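Local atomic coordinates of putative antidote protein of plasmid maintenance system (PDB entry 3CEC), a protein that probably acts as the DNA-binding antitoxin of a plasmid-maintenance toxin-antitoxin system, through a helix-turn-helix domain. Residues N36-S44 with I64-N72. Residues are numbered along the deposited sequence; the frame is centred on the assembly and turned at random.
Sequences NFAEILGVS and IRLGKALGN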
loop_
_atom_site.group_PDB
_atom_site.type_symbol
_atom_site.label_atom_id
_atom_site.label_comp_id
_atom_site.label_asym_id
_atom_site.label_seq_id
_atom_site.Cartn_x
_atom_site.Cartn_y
_atom_site.Cartn_z
ATOM N N ASN A 36 -12.104 -6.857 -11.171
ATOM C CA ASN A 36 -11.420 -7.587 -12.233
ATOM C C ASN A 36 -10.028 -7.954 -11.709
ATOM O O ASN A 36 -9.531 -9.075 -11.850
ATOM C CB ASN A 36 -11.158 -6.735 -13.484
ATOM C CG ASN A 36 -12.415 -6.180 -14.163
ATOM O OD1 ASN A 36 -12.378 -5.083 -14.806
ATOM N ND2 ASN A 36 -13.493 -6.955 -14.100
ATOM N N PHE A 37 -9.404 -7.007 -11.027
ATOM C CA PHE A 37 -8.016 -7.234 -10.604
ATOM C C PHE A 37 -8.010 -8.200 -9.426
ATOM O O PHE A 37 -7.139 -9.087 -9.325
ATOM C CB PHE A 37 -7.372 -5.922 -10.186
ATOM C CG PHE A 37 -5.884 -6.014 -9.989
ATOM C CD1 PHE A 37 -5.071 -6.511 -10.986
ATOM C CD2 PHE A 37 -5.296 -5.433 -8.870
ATOM C CE1 PHE A 37 -3.698 -6.577 -10.795
ATOM C CE2 PHE A 37 -3.928 -5.467 -8.717
ATOM C CZ PHE A 37 -3.144 -6.006 -9.642
ATOM N N ALA A 38 -9.017 -8.055 -8.563
ATOM C CA ALA A 38 -9.131 -8.978 -7.389
ATOM C C ALA A 38 -9.318 -10.415 -7.864
ATOM O O ALA A 38 -8.734 -11.365 -7.331
ATOM C CB ALA A 38 -10.299 -8.551 -6.446
ATOM N N GLU A 39 -10.053 -10.552 -8.953
ATOM C CA GLU A 39 -10.315 -11.868 -9.525
ATOM C C GLU A 39 -8.993 -12.488 -10.007
ATOM O O GLU A 39 -8.693 -13.675 -9.798
ATOM C CB GLU A 39 -11.308 -11.746 -10.638
ATOM C CG GLU A 39 -11.691 -13.027 -11.256
ATOM C CD GLU A 39 -12.971 -12.866 -12.049
ATOM O OE1 GLU A 39 -12.954 -12.087 -13.032
ATOM O OE2 GLU A 39 -13.985 -13.503 -11.677
ATOM N N ILE A 40 -8.183 -11.678 -10.662
ATOM C CA ILE A 40 -6.870 -12.121 -11.148
ATOM C C ILE A 40 -5.993 -12.571 -10.003
ATOM O O ILE A 40 -5.333 -13.633 -10.076
ATOM C CB ILE A 40 -6.210 -10.998 -11.963
ATOM C CG1 ILE A 40 -6.944 -10.892 -13.292
ATOM C CG2 ILE A 40 -4.754 -11.270 -12.234
ATOM C CD1 ILE A 40 -6.657 -9.538 -14.007
ATOM N N LEU A 41 -5.969 -11.772 -8.946
ATOM C CA LEU A 41 -5.063 -12.050 -7.825
ATOM C C LEU A 41 -5.543 -13.162 -6.945
ATOM O O LEU A 41 -4.729 -13.726 -6.221
ATOM C CB LEU A 41 -4.916 -10.815 -6.936
ATOM C CG LEU A 41 -4.289 -9.603 -7.608
ATOM C CD1 LEU A 41 -4.322 -8.457 -6.581
ATOM C CD2 LEU A 41 -2.873 -9.846 -8.077
ATOM N N GLY A 42 -6.847 -13.441 -6.939
ATOM C CA GLY A 42 -7.453 -14.448 -6.063
ATOM C C GLY A 42 -7.632 -13.920 -4.653
ATOM O O GLY A 42 -7.423 -14.635 -3.679
ATOM N N VAL A 43 -7.996 -12.637 -4.560
ATOM C CA VAL A 43 -8.428 -12.050 -3.276
ATOM C C VAL A 43 -9.757 -11.330 -3.517
ATOM O O VAL A 43 -10.201 -11.220 -4.636
ATOM C CB VAL A 43 -7.425 -11.056 -2.690
ATOM C CG1 VAL A 43 -6.069 -11.800 -2.429
ATOM C CG2 VAL A 43 -7.240 -9.799 -3.516
ATOM N N SER A 44 -10.370 -10.854 -2.474
ATOM C CA SER A 44 -11.665 -10.201 -2.640
ATOM C C SER A 44 -11.499 -8.789 -3.188
ATOM O O SER A 44 -10.459 -8.125 -3.004
ATOM C CB SER A 44 -12.383 -10.133 -1.314
ATOM O OG SER A 44 -11.834 -9.196 -0.396
ATOM N N ILE A 64 3.125 -11.325 -3.036
ATOM C CA ILE A 64 3.371 -12.479 -3.903
ATOM C C ILE A 64 2.420 -12.527 -5.056
ATOM O O ILE A 64 2.746 -12.719 -6.213
ATOM C CB ILE A 64 3.398 -13.796 -3.113
ATOM C CG1 ILE A 64 4.587 -13.842 -2.196
ATOM C CG2 ILE A 64 3.294 -15.002 -4.123
ATOM C CD1 ILE A 64 5.864 -14.230 -2.928
ATOM N N ARG A 65 1.142 -12.263 -4.763
ATOM C CA ARG A 65 0.129 -12.285 -5.816
ATOM C C ARG A 65 0.345 -11.162 -6.851
ATOM O O ARG A 65 0.271 -11.399 -8.039
ATOM C CB ARG A 65 -1.263 -12.195 -5.213
ATOM C CG ARG A 65 -1.662 -13.370 -4.296
ATOM C CD ARG A 65 -3.020 -13.104 -3.591
ATOM N NE ARG A 65 -3.236 -14.079 -2.526
ATOM C CZ ARG A 65 -3.785 -15.256 -2.733
ATOM N NH1 ARG A 65 -4.296 -15.578 -3.927
ATOM N NH2 ARG A 65 -3.861 -16.103 -1.725
ATOM N N LEU A 66 0.660 -9.980 -6.338
ATOM C CA LEU A 66 0.963 -8.828 -7.189
ATOM C C LEU A 66 2.131 -9.135 -8.062
ATOM O O LEU A 66 2.098 -8.903 -9.289
ATOM C CB LEU A 66 1.183 -7.559 -6.374
ATOM C CG LEU A 66 -0.104 -6.968 -5.726
ATOM C CD1 LEU A 66 0.296 -5.983 -4.581
ATOM C CD2 LEU A 66 -0.986 -6.299 -6.752
ATOM N N GLY A 67 3.135 -9.697 -7.456
ATOM C CA GLY A 67 4.405 -10.013 -8.108
ATOM C C GLY A 67 4.140 -10.972 -9.272
ATOM O O GLY A 67 4.703 -10.807 -10.380
ATOM N N LYS A 68 3.330 -12.000 -9.030
ATOM C CA LYS A 68 3.050 -13.017 -10.078
ATOM C C LYS A 68 2.171 -12.441 -11.158
ATOM O O LYS A 68 2.427 -12.633 -12.391
ATOM C CB LYS A 68 2.441 -14.256 -9.479
ATOM C CG LYS A 68 3.417 -15.059 -8.633
ATOM C CD LYS A 68 2.827 -16.412 -8.360
ATOM C CE LYS A 68 3.681 -17.237 -7.403
ATOM N NZ LYS A 68 5.053 -17.571 -7.923
ATOM N N ALA A 69 1.112 -11.751 -10.772
ATOM C CA ALA A 69 0.138 -11.235 -11.745
ATOM C C ALA A 69 0.741 -10.204 -12.663
ATOM O O ALA A 69 0.393 -10.154 -13.846
ATOM C CB ALA A 69 -1.119 -10.687 -11.066
ATOM N N LEU A 70 1.596 -9.355 -12.104
ATOM C CA LEU A 70 2.182 -8.214 -12.844
ATOM C C LEU A 70 3.535 -8.518 -13.430
ATOM O O LEU A 70 4.012 -7.862 -14.350
ATOM C CB LEU A 70 2.295 -6.998 -11.898
ATOM C CG LEU A 70 0.918 -6.518 -11.377
ATOM C CD1 LEU A 70 1.203 -5.404 -10.366
ATOM C CD2 LEU A 70 0.009 -5.994 -12.475
ATOM N N GLY A 71 4.153 -9.531 -12.908
ATOM C CA GLY A 71 5.501 -9.991 -13.322
ATOM C C GLY A 71 6.622 -9.130 -12.876
ATOM O O GLY A 71 7.681 -9.055 -13.515
ATOM N N ASN A 72 6.452 -8.505 -11.727
ATOM C CA ASN A 72 7.478 -7.653 -11.146
ATOM C C ASN A 72 7.973 -8.079 -9.768
ATOM O O ASN A 72 8.748 -7.364 -9.164
ATOM C CB ASN A 72 7.144 -6.186 -11.147
ATOM C CG ASN A 72 5.785 -5.862 -10.535
ATOM O OD1 ASN A 72 5.250 -6.627 -9.722
ATOM N ND2 ASN A 72 5.271 -4.697 -10.900
#
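L41 and R65 bring their CA atoms to 5.6 Å where the C-terminal end of helix 34-41 meets the middle of helix 60-70 in the helix-turn-helix domain: the axes of 36-41 and 64-70 pass 10.3 Å apart, at 99°, nearly perpendicular. Helix 34-41 runs through the turn at G42, whose phi is positive, into helix 45-52, the helix-turn-helix layout, in which the second helix probably reads DNA, as in relatives; helix 60-70 packs against its first helix. L41 lays its two methyls on helix 60-70, CD2 3.6 Å from A69 CB and CD1 4.0 Å from L66 CD2, while its CG sits over one face of the F37 ring. With CG anti to the backbone N (chi1 -169°), that ring reaches across to L66, where CZ meets CD2 at 3.6 Å, and I23 and L27 of helix 19-30 close in on it too. R65, extended from CG to NE, crosses V43 obliquely, CD 3.5 Å from V43 CG1, with NE salt-bridged to D61. Putting an alanine here would probably leave the carbonyl of L41, at the helix end, without this donor and D61 without this salt-bridge partner. R65 NH1 gives L41 O a nearly straight bond of 3.0 Å (164° at the hydrogen), the oxygen lying in the guanidinium plane and the nitrogen in the carbonyl plane.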